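Local coordinates for protein fructokinase (Xylella fastidiosa Temecula1, PDB 3LJS) that probably phosphorylates fructose using ATP, acting as a sugar kinase of the PfkB family, at residues K5-A13 against A52-G60; R109-V119 against N138-V148. All coordinates share one frame; numbering follows the deposited sequence.

Contact 1: residues K5-A13 against A52-G60; sequences KTILCFGEA and AVQFVGMLG
Ile7 and Val53 lie abreast in the parallel ladder that joins strands 6-10 and 53-56, neighbours in the central sheet of a ribokinase-like fold. Five backbone hydrogen bonds zigzag between them from Ile7 N–Ala52 O to Gly11 N–Val56 O, and the two strands are twisted by 22° against each other. On the face carrying Ile7, Cys9, Val53 and Phe55, which Val46 of helix 38-49 packs against, the CG2 branch of Val53 fits into the dip between Ile7 and Cys9, 4.2 Å from Ile7 CB and 4.1 Å from Cys9 SG. On the other face, Val56 CG1 meets the edge of the Phe10 ring in its plane, 3.7 Å from Phe10 CD1, while Phe117 meets the Phe10 ring edge-to-face.

Another fit lies where the strands part. With CG anti to the backbone N (chi1 176°), the Phe55 ring swings toward the turn at 11-13, and its CZ presses into the bend, 3.5 Å from Gly11 O. Ala13 CB touches Phe55 CZ at 3.6 Å and, roughly at right angles to that, Leu59 CD2 at 3.7 Å; Phe72 of helix 63-75 stacks on the Phe55 ring. Past the corner at Gly57, water takes over from direct bonds: one molecule, lying in the Phe55 plane at the ring edge, donates to Gly11 O and, at 2.9 Å, to Met58 O.

Contact 2: residues R109-V119 against N138-V148; sequences RPPAADLLFRV and NSMTDADIAEV
Arg109 reaches Asn138 and Thr141 on a chain stretched straight from CG to NE, its CG anti to the backbone N (chi1 -172°), whereas in Arg118, whose CB points away from 138-148, the bend at chi2 (-62°) brings the guanidinium back over Asp144. In this ribokinase-like fold Arg109 joins the loop 109-119 to the turn leading into helix 143-158, and Arg118 joins it to the first turn of that helix, which Asp142 caps. The Arg109 guanidinium is held from several directions. NE and NH2 grip Asp114 side-on in a salt bridge with two hydrogen bonds, one nitrogen to each carboxylate oxygen, both on syn lone pairs. NH2 also donates to Asn138 O at 3.0 Å, from above the carbonyl plane, and NH1 to Thr141 OG1, tilted out of the guanidinium plane. Together these bonds probably restrict rotation of the group, and Leu115 CD2 covers one face over its centre.

Arg118 works differently. Its NH1 is spent within its own loop, donating to Leu115 O and Phe117 O, while Asp144 CB lies against one face of the guanidinium, 3.4 Å from NH2. The accompanying salt bridge, Arg118 NH2 to Asp144 OD1, is long at 3.5 Å, and the carboxylate stands 75° from the guanidinium plane. A water at the guanidinium edge accepts from NH2 and donates to both Leu115 O and Asp142 OD1. The other oxygen of Asp142, OD2, takes the Ile145 N-H at 2.8 Å.

Ile145 packs between the arginines: CD1 tucks among the carbonyl oxygens of Asp114, Leu115 and Phe117, and CG2 faces Leu115 CD1 at 4.1 Å. Val148 continues the packing farther along the helix; its CG2 touches Phe117 O and Arg118 CA, while CG1 abuts the Phe117 ring edge, 3.7 Å from CD2.

Overall arrangement
From the N terminus, strand 6-10 leads out through strands 14-19 and 30-36 of the four-stranded sheet, and helix 38-49 returns the chain so that contact 1 closes beside it. Strands 82-85, 92-97 and 103-108 follow before contact 2 opens. Its shorter loop holds helix 124-129 and strand 130-136, which flanks 6-10 opposite 53-60. The contacts are in series, neither enclosing the other, yet they touch: Glu12 OE2 probably hydrogen-bonds Asn138 ND2 at 3.0 Å, and Met58 and Gly60 pack on Ala113. Contact 1 pairs two sheet strands, contact 2 ties loop 109-119 to the start of helix 143-158, and these touches link them near ATP-binding Arg170, about 4 Å from Asn138 between side chains.

Contact 1: residues K5-A13 against A52-G60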
ATOM      1  N   LYS B   5       1.681 -36.628  -4.839  1.00 25.17           N
ATOM      2  CA  LYS B   5       0.323 -36.201  -5.179  1.00 25.73           C
ATOM      3  C   LYS B   5       0.107 -34.739  -4.812  1.00 23.34           C
ATOM      4  O   LYS B   5      -0.998 -34.217  -4.932  1.00 24.49           O
ATOM      5  CB  LYS B   5      -0.704 -37.051  -4.415  1.00 27.44           C
ATOM      6  CG  LYS B   5      -0.540 -38.565  -4.550  1.00 32.30           C
ATOM      7  CD  LYS B   5      -0.872 -39.045  -5.961  1.00 34.48           C
ATOM      8  CE  LYS B   5      -2.318 -39.531  -6.068  1.00 34.44           C
ATOM      9  NZ  LYS B   5      -2.641 -40.034  -7.437  1.00 32.88           N
ATOM     10  N   THR B   6       1.163 -34.077  -4.360  1.00 20.98           N
ATOM     11  CA  THR B   6       1.064 -32.686  -3.933  1.00 21.48           C
ATOM     12  C   THR B   6       0.970 -31.714  -5.096  1.00 20.38           C
ATOM     13  O   THR B   6       1.667 -31.861  -6.099  1.00 21.62           O
ATOM     14  CB  THR B   6       2.267 -32.296  -3.045  1.00 21.81           C
ATOM     15  OG1 THR B   6       2.353 -33.198  -1.937  1.00 23.74           O
ATOM     16  CG2 THR B   6       2.113 -30.864  -2.517  1.00 19.31           C
ATOM     17  N   ILE B   7       0.073 -30.745  -4.961  1.00 19.78           N
ATOM     18  CA  ILE B   7      -0.103 -29.712  -5.966  1.00 18.32           C
ATOM     19  C   ILE B   7       0.685 -28.522  -5.444  1.00 19.30           C
ATOM     20  O   ILE B   7       0.441 -28.027  -4.346  1.00 20.52           O
ATOM     21  CB  ILE B   7      -1.581 -29.334  -6.130  1.00 19.63           C
ATOM     22  CG1 ILE B   7      -2.340 -30.541  -6.684  1.00 17.71           C
ATOM     23  CG2 ILE B   7      -1.721 -28.124  -7.070  1.00 17.55           C
ATOM     24  CD1 ILE B   7      -3.833 -30.371  -6.715  1.00 19.16           C
ATOM     25  N   LEU B   8       1.653 -28.091  -6.231  1.00 19.50           N
ATOM     26  CA  LEU B   8       2.506 -26.985  -5.857  1.00 21.16           C
ATOM     27  C   LEU B   8       2.064 -25.726  -6.596  1.00 20.63           C
ATOM     28  O   LEU B   8       2.138 -25.654  -7.820  1.00 21.71           O
ATOM     29  CB  LEU B   8       3.948 -27.389  -6.181  1.00 24.69           C
ATOM     30  CG  LEU B   8       5.125 -26.438  -6.304  1.00 31.13           C
ATOM     31  CD1 LEU B   8       4.895 -25.184  -5.516  1.00 29.90           C
ATOM     32  CD2 LEU B   8       6.383 -27.185  -5.852  1.00 30.95           C
ATOM     33  N   CYS B   9       1.562 -24.753  -5.842  1.00 19.24           N
ATOM     34  CA  CYS B   9       1.100 -23.490  -6.417  1.00 19.03           C
ATOM     35  C   CYS B   9       2.166 -22.442  -6.168  1.00 18.82           C
ATOM     36  O   CYS B   9       2.494 -22.142  -5.024  1.00 19.51           O
ATOM     37  CB  CYS B   9      -0.217 -23.062  -5.769  1.00 18.61           C
ATOM     38  SG  CYS B   9      -1.594 -24.178  -6.134  1.00 19.25           S
ATOM     39  N   PHE B  10       2.698 -21.874  -7.242  1.00 18.36           N
ATOM     40  CA  PHE B  10       3.767 -20.897  -7.111  1.00 18.79           C
ATOM     41  C   PHE B  10       3.444 -19.480  -7.561  1.00 18.39           C
ATOM     42  O   PHE B  10       2.755 -19.272  -8.554  1.00 18.56           O
ATOM     43  CB  PHE B  10       4.993 -21.381  -7.892  1.00 19.36           C
ATOM     44  CG  PHE B  10       6.101 -20.371  -7.951  1.00 20.63           C
ATOM     45  CD1 PHE B  10       6.982 -20.225  -6.885  1.00 20.45           C
ATOM     46  CD2 PHE B  10       6.230 -19.525  -9.051  1.00 20.18           C
ATOM     47  CE1 PHE B  10       7.978 -19.246  -6.914  1.00 20.45           C
ATOM     48  CE2 PHE B  10       7.221 -18.545  -9.087  1.00 18.65           C
ATOM     49  CZ  PHE B  10       8.092 -18.406  -8.017  1.00 19.49           C
ATOM     50  N   GLY B  11       3.969 -18.501  -6.836  1.00 20.79           N
ATOM     51  CA  GLY B  11       3.746 -17.131  -7.245  1.00 20.37           C
ATOM     52  C   GLY B  11       3.434 -16.124  -6.166  1.00 20.23           C
ATOM     53  O   GLY B  11       4.061 -16.086  -5.109  1.00 20.02           O
ATOM     54  N   GLU B  12       2.433 -15.300  -6.439  1.00 20.46           N
ATOM     55  CA  GLU B  12       2.073 -14.268  -5.500  1.00 22.22           C
ATOM     56  C   GLU B  12       0.842 -14.545  -4.664  1.00 21.77           C
ATOM     57  O   GLU B  12      -0.143 -15.127  -5.127  1.00 20.97           O
ATOM     58  CB  GLU B  12       1.895 -12.930  -6.231  1.00 27.92           C
ATOM     59  CG  GLU B  12       0.529 -12.713  -6.884  1.00 34.38           C
ATOM     60  CD  GLU B  12       0.294 -13.567  -8.128  1.00 39.70           C
ATOM     61  OE1 GLU B  12       1.171 -14.390  -8.481  1.00 42.16           O
ATOM     62  OE2 GLU B  12      -0.781 -13.411  -8.759  1.00 40.90           O
ATOM     63  N   ALA B  13       0.948 -14.130  -3.411  1.00 20.42           N
ATOM     64  CA  ALA B  13      -0.117 -14.194  -2.433  1.00 20.23           C
ATOM     65  C   ALA B  13      -0.083 -12.728  -2.002  1.00 20.75           C
ATOM     66  O   ALA B  13       0.988 -12.192  -1.711  1.00 22.36           O
ATOM     67  CB  ALA B  13       0.261 -15.109  -1.269  1.00 17.03           C
ATOM     68  N   ALA B  52      -3.716 -32.599  -1.288  1.00 19.29           N
ATOM     69  CA  ALA B  52      -2.421 -32.236  -0.715  1.00 21.46           C
ATOM     70  C   ALA B  52      -1.919 -31.061  -1.547  1.00 20.53           C
ATOM     71  O   ALA B  52      -1.723 -31.194  -2.753  1.00 20.99           O
ATOM     72  CB  ALA B  52      -1.446 -33.416  -0.813  1.00 19.87           C
ATOM     73  N   VAL B  53      -1.714 -29.913  -0.914  1.00 20.48           N
ATOM     74  CA  VAL B  53      -1.273 -28.740  -1.652  1.00 19.08           C
ATOM     75  C   VAL B  53      -0.331 -27.867  -0.842  1.00 20.57           C
ATOM     76  O   VAL B  53      -0.461 -27.733   0.377  1.00 19.83           O
ATOM     77  CB  VAL B  53      -2.485 -27.890  -2.112  1.00 18.90           C
ATOM     78  CG1 VAL B  53      -3.283 -27.417  -0.902  1.00 18.16           C
ATOM     79  CG2 VAL B  53      -2.010 -26.697  -2.933  1.00 19.93           C
ATOM     80  N   GLN B  54       0.625 -27.277  -1.543  1.00 19.34           N
ATOM     81  CA  GLN B  54       1.606 -26.412  -0.925  1.00 20.90           C
ATOM     82  C   GLN B  54       1.669 -25.111  -1.714  1.00 19.94           C
ATOM     83  O   GLN B  54       1.513 -25.113  -2.939  1.00 19.39           O
ATOM     84  CB  GLN B  54       2.965 -27.123  -0.945  1.00 25.04           C
ATOM     85  CG  GLN B  54       4.144 -26.304  -0.482  1.00 34.30           C
ATOM     86  CD  GLN B  54       5.447 -27.089  -0.538  1.00 34.87           C
ATOM     87  OE1 GLN B  54       5.532 -28.124  -1.199  1.00 36.78           O
ATOM     88  NE2 GLN B  54       6.470 -26.592   0.144  1.00 38.23           N
ATOM     89  N   PHE B  55       1.843 -23.993  -1.017  1.00 20.12           N
ATOM     90  CA  PHE B  55       1.987 -22.715  -1.702  1.00 18.89           C
ATOM     91  C   PHE B  55       3.453 -22.340  -1.583  1.00 20.31           C
ATOM     92  O   PHE B  55       3.999 -22.295  -0.477  1.00 20.45           O
ATOM     93  CB  PHE B  55       1.148 -21.611  -1.066  1.00 18.79           C
ATOM     94  CG  PHE B  55       1.365 -20.261  -1.705  1.00 19.65           C
ATOM     95  CD1 PHE B  55       0.742 -19.933  -2.908  1.00 20.42           C
ATOM     96  CD2 PHE B  55       2.246 -19.347  -1.139  1.00 19.80           C
ATOM     97  CE1 PHE B  55       0.997 -18.711  -3.541  1.00 20.52           C
ATOM     98  CE2 PHE B  55       2.509 -18.121  -1.763  1.00 21.69           C
ATOM     99  CZ  PHE B  55       1.882 -17.806  -2.968  1.00 20.97           C
ATOM    100  N   VAL B  56       4.087 -22.080  -2.720  1.00 19.98           N
ATOM    101  CA  VAL B  56       5.494 -21.706  -2.749  1.00 18.82           C
ATOM    102  C   VAL B  56       5.616 -20.267  -3.238  1.00 18.88           C
ATOM    103  O   VAL B  56       5.169 -19.923  -4.332  1.00 18.41           O
ATOM    104  CB  VAL B  56       6.300 -22.649  -3.671  1.00 20.58           C
ATOM    105  CG1 VAL B  56       7.744 -22.159  -3.808  1.00 18.67           C
ATOM    106  CG2 VAL B  56       6.286 -24.061  -3.086  1.00 21.52           C
ATOM    107  N   GLY B  57       6.211 -19.427  -2.404  1.00 19.81           N
ATOM    108  CA  GLY B  57       6.368 -18.032  -2.749  1.00 19.50           C
ATOM    109  C   GLY B  57       6.905 -17.266  -1.561  1.00 21.82           C
ATOM    110  O   GLY B  57       7.136 -17.838  -0.489  1.00 20.26           O
HETATM  111  N   MSE B  58       7.088 -15.963  -1.743  1.00 20.98           N
HETATM  112  CA  MSE B  58       7.625 -15.129  -0.685  1.00 22.61           C
HETATM  113  C   MSE B  58       6.583 -14.176  -0.124  1.00 21.10           C
HETATM  114  O   MSE B  58       5.866 -13.518  -0.874  1.00 21.26           O
HETATM  115  CB  MSE B  58       8.826 -14.346  -1.222  1.00 24.95           C
HETATM  116  CG  MSE B  58       9.559 -13.522  -0.180  1.00 33.84           C
HETATM  117 SE   MSE B  58      11.268 -12.923  -0.870  1.00 47.02          SE
HETATM  118  CE  MSE B  58      12.381 -14.309  -0.098  1.00 39.81           C
ATOM    119  N   LEU B  59       6.502 -14.125   1.202  1.00 22.52           N
ATOM    120  CA  LEU B  59       5.577 -13.245   1.908  1.00 23.90           C
ATOM    121  C   LEU B  59       6.403 -12.221   2.683  1.00 25.39           C
ATOM    122  O   LEU B  59       7.505 -12.526   3.141  1.00 25.64           O
ATOM    123  CB  LEU B  59       4.723 -14.040   2.900  1.00 25.08           C
ATOM    124  CG  LEU B  59       3.903 -15.216   2.370  1.00 25.52           C
ATOM    125  CD1 LEU B  59       3.032 -15.782   3.486  1.00 24.25           C
ATOM    126  CD2 LEU B  59       3.048 -14.757   1.213  1.00 26.48           C
ATOM    127  N   GLY B  60       5.876 -11.012   2.836  1.00 25.84           N
ATOM    128  CA  GLY B  60       6.608 -10.001   3.573  1.00 27.41           C
ATOM    129  C   GLY B  60       6.617 -10.311   5.059  1.00 28.94           C
ATOM    130  O   GLY B  60       5.809 -11.114   5.541  1.00 27.30           O
TER
HETATM  131  O   HOH W   1      -3.322 -33.323  -4.146  1.00 27.35           O
HETATM  132  O   HOH W   2       6.726 -15.177  -4.446  1.00 19.19           O
HETATM  133  O   HOH W   3       3.846 -14.758  -2.478  1.00 20.63           O
HETATM  134  O   HOH W   4       3.546 -11.698  -0.686  1.00 23.04           O

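Contact 2: residues R109-V119 against N138-V148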
ATOM      1  N   ARG B 109       2.479  -2.655  -6.164  1.00 28.65           N
ATOM      2  CA  ARG B 109       3.342  -3.765  -6.528  1.00 35.41           C
ATOM      3  C   ARG B 109       4.521  -3.595  -7.493  1.00 41.73           C
ATOM      4  O   ARG B 109       5.160  -4.586  -7.837  1.00 48.18           O
ATOM      5  CB  ARG B 109       2.482  -4.946  -6.998  1.00 30.76           C
ATOM      6  CG  ARG B 109       3.266  -6.234  -7.229  1.00 29.05           C
ATOM      7  CD  ARG B 109       2.332  -7.403  -7.414  1.00 27.07           C
ATOM      8  NE  ARG B 109       3.032  -8.671  -7.560  1.00 25.54           N
ATOM      9  CZ  ARG B 109       3.487  -9.154  -8.712  1.00 26.74           C
ATOM     10  NH1 ARG B 109       3.328  -8.472  -9.840  1.00 23.17           N
ATOM     11  NH2 ARG B 109       4.068 -10.348  -8.741  1.00 26.44           N
ATOM     12  N   PRO B 110       4.816  -2.378  -7.988  1.00 46.59           N
ATOM     13  CA  PRO B 110       5.996  -2.493  -8.856  1.00 45.61           C
ATOM     14  C   PRO B 110       7.006  -3.221  -7.956  1.00 42.88           C
ATOM     15  O   PRO B 110       7.707  -4.124  -8.411  1.00 44.87           O
ATOM     16  CB  PRO B 110       6.363  -1.040  -9.135  1.00 49.56           C
ATOM     17  CG  PRO B 110       5.008  -0.368  -9.167  1.00 49.89           C
ATOM     18  CD  PRO B 110       4.282  -1.000  -7.981  1.00 49.10           C
ATOM     19  N   PRO B 111       7.085  -2.823  -6.660  1.00 39.06           N
ATOM     20  CA  PRO B 111       7.977  -3.441  -5.670  1.00 33.35           C
ATOM     21  C   PRO B 111       7.076  -4.164  -4.656  1.00 30.16           C
ATOM     22  O   PRO B 111       6.062  -3.613  -4.220  1.00 27.33           O
ATOM     23  CB  PRO B 111       8.681  -2.248  -5.054  1.00 36.90           C
ATOM     24  CG  PRO B 111       7.580  -1.264  -4.950  1.00 36.70           C
ATOM     25  CD  PRO B 111       6.785  -1.436  -6.250  1.00 35.84           C
ATOM     26  N   ALA B 112       7.427  -5.395  -4.304  1.00 25.32           N
ATOM     27  CA  ALA B 112       6.647  -6.172  -3.347  1.00 24.48           C
ATOM     28  C   ALA B 112       7.401  -7.438  -2.949  1.00 23.78           C
ATOM     29  O   ALA B 112       8.275  -7.912  -3.675  1.00 23.54           O
ATOM     30  CB  ALA B 112       5.284  -6.534  -3.942  1.00 22.78           C
ATOM     31  N   ALA B 113       7.047  -7.989  -1.796  1.00 21.74           N
ATOM     32  CA  ALA B 113       7.706  -9.181  -1.292  1.00 21.08           C
ATOM     33  C   ALA B 113       7.699 -10.377  -2.240  1.00 21.54           C
ATOM     34  O   ALA B 113       8.735 -11.021  -2.435  1.00 21.09           O
ATOM     35  CB  ALA B 113       7.087  -9.580   0.042  1.00 20.56           C
ATOM     36  N   ASP B 114       6.547 -10.676  -2.836  1.00 21.41           N
ATOM     37  CA  ASP B 114       6.444 -11.841  -3.718  1.00 21.89           C
ATOM     38  C   ASP B 114       7.376 -11.793  -4.929  1.00 22.03           C
ATOM     39  O   ASP B 114       7.741 -12.834  -5.483  1.00 21.26           O
ATOM     40  CB  ASP B 114       4.990 -12.050  -4.182  1.00 20.05           C
ATOM     41  CG  ASP B 114       4.572 -11.080  -5.268  1.00 21.34           C
ATOM     42  OD1 ASP B 114       4.118  -9.956  -4.947  1.00 24.75           O
ATOM     43  OD2 ASP B 114       4.699 -11.442  -6.456  1.00 24.54           O
ATOM     44  N   LEU B 115       7.768 -10.586  -5.330  1.00 22.46           N
ATOM     45  CA  LEU B 115       8.664 -10.401  -6.473  1.00 23.00           C
ATOM     46  C   LEU B 115      10.121 -10.758  -6.166  1.00 22.47           C
ATOM     47  O   LEU B 115      10.939 -10.869  -7.077  1.00 21.73           O
ATOM     48  CB  LEU B 115       8.630  -8.942  -6.941  1.00 24.43           C
ATOM     49  CG  LEU B 115       7.700  -8.439  -8.050  1.00 28.36           C
ATOM     50  CD1 LEU B 115       6.919  -9.567  -8.675  1.00 28.13           C
ATOM     51  CD2 LEU B 115       6.787  -7.384  -7.474  1.00 26.05           C
ATOM     52  N   LEU B 116      10.440 -10.939  -4.889  1.00 22.17           N
ATOM     53  CA  LEU B 116      11.814 -11.226  -4.484  1.00 22.46           C
ATOM     54  C   LEU B 116      12.175 -12.697  -4.314  1.00 22.52           C
ATOM     55  O   LEU B 116      13.284 -13.023  -3.886  1.00 20.56           O
ATOM     56  CB  LEU B 116      12.134 -10.455  -3.199  1.00 22.69           C
ATOM     57  CG  LEU B 116      12.734  -9.043  -3.308  1.00 28.21           C
ATOM     58  CD1 LEU B 116      12.437  -8.401  -4.642  1.00 29.38           C
ATOM     59  CD2 LEU B 116      12.202  -8.198  -2.162  1.00 27.82           C
ATOM     60  N   PHE B 117      11.247 -13.589  -4.642  1.00 22.33           N
ATOM     61  CA  PHE B 117      11.524 -15.018  -4.539  1.00 21.37           C
ATOM     62  C   PHE B 117      12.582 -15.327  -5.603  1.00 20.22           C
ATOM     63  O   PHE B 117      12.465 -14.888  -6.742  1.00 20.10           O
ATOM     64  CB  PHE B 117      10.253 -15.827  -4.830  1.00 20.07           C
ATOM     65  CG  PHE B 117      10.379 -17.295  -4.515  1.00 20.98           C
ATOM     66  CD1 PHE B 117       9.826 -17.819  -3.348  1.00 19.98           C
ATOM     67  CD2 PHE B 117      11.043 -18.156  -5.387  1.00 20.19           C
ATOM     68  CE1 PHE B 117       9.930 -19.183  -3.053  1.00 20.36           C
ATOM     69  CE2 PHE B 117      11.155 -19.521  -5.101  1.00 20.44           C
ATOM     70  CZ  PHE B 117      10.596 -20.035  -3.931  1.00 19.60           C
ATOM     71  N   ARG B 118      13.621 -16.066  -5.232  1.00 21.65           N
ATOM     72  CA  ARG B 118      14.672 -16.413  -6.184  1.00 22.57           C
ATOM     73  C   ARG B 118      14.840 -17.925  -6.243  1.00 22.46           C
ATOM     74  O   ARG B 118      14.378 -18.638  -5.352  1.00 22.57           O
ATOM     75  CB  ARG B 118      15.997 -15.732  -5.799  1.00 25.23           C
ATOM     76  CG  ARG B 118      15.980 -14.205  -5.991  1.00 26.56           C
ATOM     77  CD  ARG B 118      15.764 -13.821  -7.461  1.00 29.92           C
ATOM     78  NE  ARG B 118      15.600 -12.378  -7.650  1.00 31.51           N
ATOM     79  CZ  ARG B 118      14.429 -11.748  -7.744  1.00 34.08           C
ATOM     80  NH1 ARG B 118      13.282 -12.423  -7.679  1.00 28.88           N
ATOM     81  NH2 ARG B 118      14.405 -10.427  -7.885  1.00 33.85           N
ATOM     82  N   VAL B 119      15.495 -18.412  -7.293  1.00 22.48           N
ATOM     83  CA  VAL B 119      15.679 -19.849  -7.470  1.00 24.14           C
ATOM     84  C   VAL B 119      16.231 -20.549  -6.234  1.00 24.66           C
ATOM     85  O   VAL B 119      15.865 -21.688  -5.947  1.00 24.28           O
ATOM     86  CB  VAL B 119      16.583 -20.145  -8.687  1.00 24.28           C
ATOM     87  CG1 VAL B 119      16.856 -21.638  -8.785  1.00 27.90           C
ATOM     88  CG2 VAL B 119      15.894 -19.661  -9.960  1.00 25.10           C
ATOM     89  N   ASN B 138       1.492 -13.349 -13.413  1.00 21.40           N
ATOM     90  CA  ASN B 138       1.835 -12.246 -12.522  1.00 22.97           C
ATOM     91  C   ASN B 138       3.236 -12.383 -11.949  1.00 22.37           C
ATOM     92  O   ASN B 138       3.861 -11.387 -11.583  1.00 23.41           O
ATOM     93  CB  ASN B 138       0.803 -12.119 -11.405  1.00 23.77           C
ATOM     94  CG  ASN B 138      -0.558 -11.732 -11.938  1.00 30.55           C
ATOM     95  OD1 ASN B 138      -0.677 -10.794 -12.732  1.00 26.80           O
ATOM     96  ND2 ASN B 138      -1.594 -12.457 -11.517  1.00 34.06           N
ATOM     97  N   SER B 139       3.739 -13.611 -11.887  1.00 21.14           N
ATOM     98  CA  SER B 139       5.093 -13.832 -11.385  1.00 21.61           C
ATOM     99  C   SER B 139       6.088 -13.743 -12.548  1.00 21.60           C
ATOM    100  O   SER B 139       7.165 -14.340 -12.511  1.00 20.96           O
ATOM    101  CB  SER B 139       5.202 -15.197 -10.690  1.00 20.12           C
ATOM    102  OG  SER B 139       4.929 -16.260 -11.583  1.00 21.17           O
HETATM  103  N   MSE B 140       5.716 -12.986 -13.578  1.00 22.95           N
HETATM  104  CA  MSE B 140       6.569 -12.782 -14.748  1.00 24.21           C
HETATM  105  C   MSE B 140       6.641 -11.293 -15.097  1.00 24.84           C
HETATM  106  O   MSE B 140       7.127 -10.923 -16.168  1.00 24.12           O
HETATM  107  CB  MSE B 140       6.010 -13.534 -15.963  1.00 25.33           C
HETATM  108  CG  MSE B 140       5.974 -15.046 -15.823  1.00 29.03           C
HETATM  109 SE   MSE B 140       5.133 -15.902 -17.365  1.00 38.01          SE
HETATM  110  CE  MSE B 140       5.185 -17.724 -16.692  1.00 29.73           C
ATOM    111  N   THR B 141       6.163 -10.445 -14.191  1.00 23.98           N
ATOM    112  CA  THR B 141       6.126  -9.003 -14.429  1.00 24.14           C
ATOM    113  C   THR B 141       7.474  -8.279 -14.535  1.00 24.77           C
ATOM    114  O   THR B 141       7.526  -7.132 -14.976  1.00 24.39           O
ATOM    115  CB  THR B 141       5.228  -8.312 -13.380  1.00 22.86           C
ATOM    116  OG1 THR B 141       5.609  -8.732 -12.067  1.00 21.27           O
ATOM    117  CG2 THR B 141       3.775  -8.688 -13.615  1.00 23.83           C
ATOM    118  N   ASP B 142       8.554  -8.932 -14.113  1.00 24.49           N
ATOM    119  CA  ASP B 142       9.891  -8.359 -14.252  1.00 26.19           C
ATOM    120  C   ASP B 142      10.817  -9.514 -14.631  1.00 26.97           C
ATOM    121  O   ASP B 142      10.477 -10.680 -14.408  1.00 24.39           O
ATOM    122  CB  ASP B 142      10.336  -7.613 -12.971  1.00 27.47           C
ATOM    123  CG  ASP B 142      10.934  -8.518 -11.908  1.00 29.31           C
ATOM    124  OD1 ASP B 142      10.850  -8.137 -10.720  1.00 30.65           O
ATOM    125  OD2 ASP B 142      11.505  -9.578 -12.233  1.00 29.13           O
ATOM    126  N   ALA B 143      11.966  -9.193 -15.221  1.00 26.25           N
ATOM    127  CA  ALA B 143      12.917 -10.202 -15.682  1.00 26.99           C
ATOM    128  C   ALA B 143      13.349 -11.250 -14.664  1.00 26.41           C
ATOM    129  O   ALA B 143      13.393 -12.441 -14.981  1.00 27.32           O
ATOM    130  CB  ALA B 143      14.157  -9.516 -16.269  1.00 28.21           C
ATOM    131  N   ASP B 144      13.679 -10.814 -13.453  1.00 24.35           N
ATOM    132  CA  ASP B 144      14.133 -11.734 -12.414  1.00 25.19           C
ATOM    133  C   ASP B 144      13.082 -12.747 -11.961  1.00 24.65           C
ATOM    134  O   ASP B 144      13.346 -13.950 -11.926  1.00 24.72           O
ATOM    135  CB  ASP B 144      14.633 -10.950 -11.197  1.00 28.16           C
ATOM    136  CG  ASP B 144      15.936 -10.208 -11.469  1.00 32.62           C
ATOM    137  OD1 ASP B 144      16.402  -9.490 -10.563  1.00 36.07           O
ATOM    138  OD2 ASP B 144      16.496 -10.345 -12.578  1.00 32.33           O
ATOM    139  N   ILE B 145      11.894 -12.271 -11.610  1.00 22.17           N
ATOM    140  CA  ILE B 145      10.852 -13.176 -11.154  1.00 21.76           C
ATOM    141  C   ILE B 145      10.391 -14.098 -12.291  1.00 21.35           C
ATOM    142  O   ILE B 145      10.067 -15.265 -12.063  1.00 22.13           O
ATOM    143  CB  ILE B 145       9.660 -12.388 -10.548  1.00 21.39           C
ATOM    144  CG1 ILE B 145       8.751 -13.341  -9.769  1.00 21.72           C
ATOM    145  CG2 ILE B 145       8.893 -11.661 -11.641  1.00 21.51           C
ATOM    146  CD1 ILE B 145       9.432 -13.992  -8.567  1.00 21.33           C
ATOM    147  N   ALA B 146      10.386 -13.589 -13.517  1.00 20.21           N
ATOM    148  CA  ALA B 146       9.985 -14.397 -14.666  1.00 20.82           C
ATOM    149  C   ALA B 146      10.917 -15.595 -14.837  1.00 21.68           C
ATOM    150  O   ALA B 146      10.463 -16.720 -15.058  1.00 21.02           O
ATOM    151  CB  ALA B 146       9.993 -13.550 -15.934  1.00 19.21           C
ATOM    152  N   GLU B 147      12.223 -15.354 -14.741  1.00 22.08           N
ATOM    153  CA  GLU B 147      13.201 -16.424 -14.885  1.00 22.18           C
ATOM    154  C   GLU B 147      13.017 -17.459 -13.781  1.00 21.80           C
ATOM    155  O   GLU B 147      13.184 -18.656 -14.010  1.00 21.73           O
ATOM    156  CB  GLU B 147      14.629 -15.865 -14.845  1.00 23.84           C
ATOM    157  CG  GLU B 147      15.707 -16.947 -14.745  1.00 25.54           C
ATOM    158  CD  GLU B 147      15.712 -17.912 -15.928  1.00 28.08           C
ATOM    159  OE1 GLU B 147      16.332 -18.992 -15.803  1.00 29.46           O
ATOM    160  OE2 GLU B 147      15.114 -17.595 -16.981  1.00 27.29           O
ATOM    161  N   VAL B 148      12.680 -16.995 -12.582  1.00 20.64           N
ATOM    162  CA  VAL B 148      12.446 -17.895 -11.455  1.00 19.23           C
ATOM    163  C   VAL B 148      11.233 -18.786 -11.768  1.00 20.10           C
ATOM    164  O   VAL B 148      11.244 -19.993 -11.501  1.00 20.05           O
ATOM    165  CB  VAL B 148      12.182 -17.094 -10.153  1.00 20.68           C
ATOM    166  CG1 VAL B 148      11.691 -18.021  -9.053  1.00 20.33           C
ATOM    167  CG2 VAL B 148      13.472 -16.386  -9.706  1.00 20.04           C
TER
HETATM  168  O   HOH W   5       9.471  -5.645 -10.377  1.00 38.83           O
HETATM  169  O   HOH W   6      12.029  -8.871  -8.626  1.00 25.11           O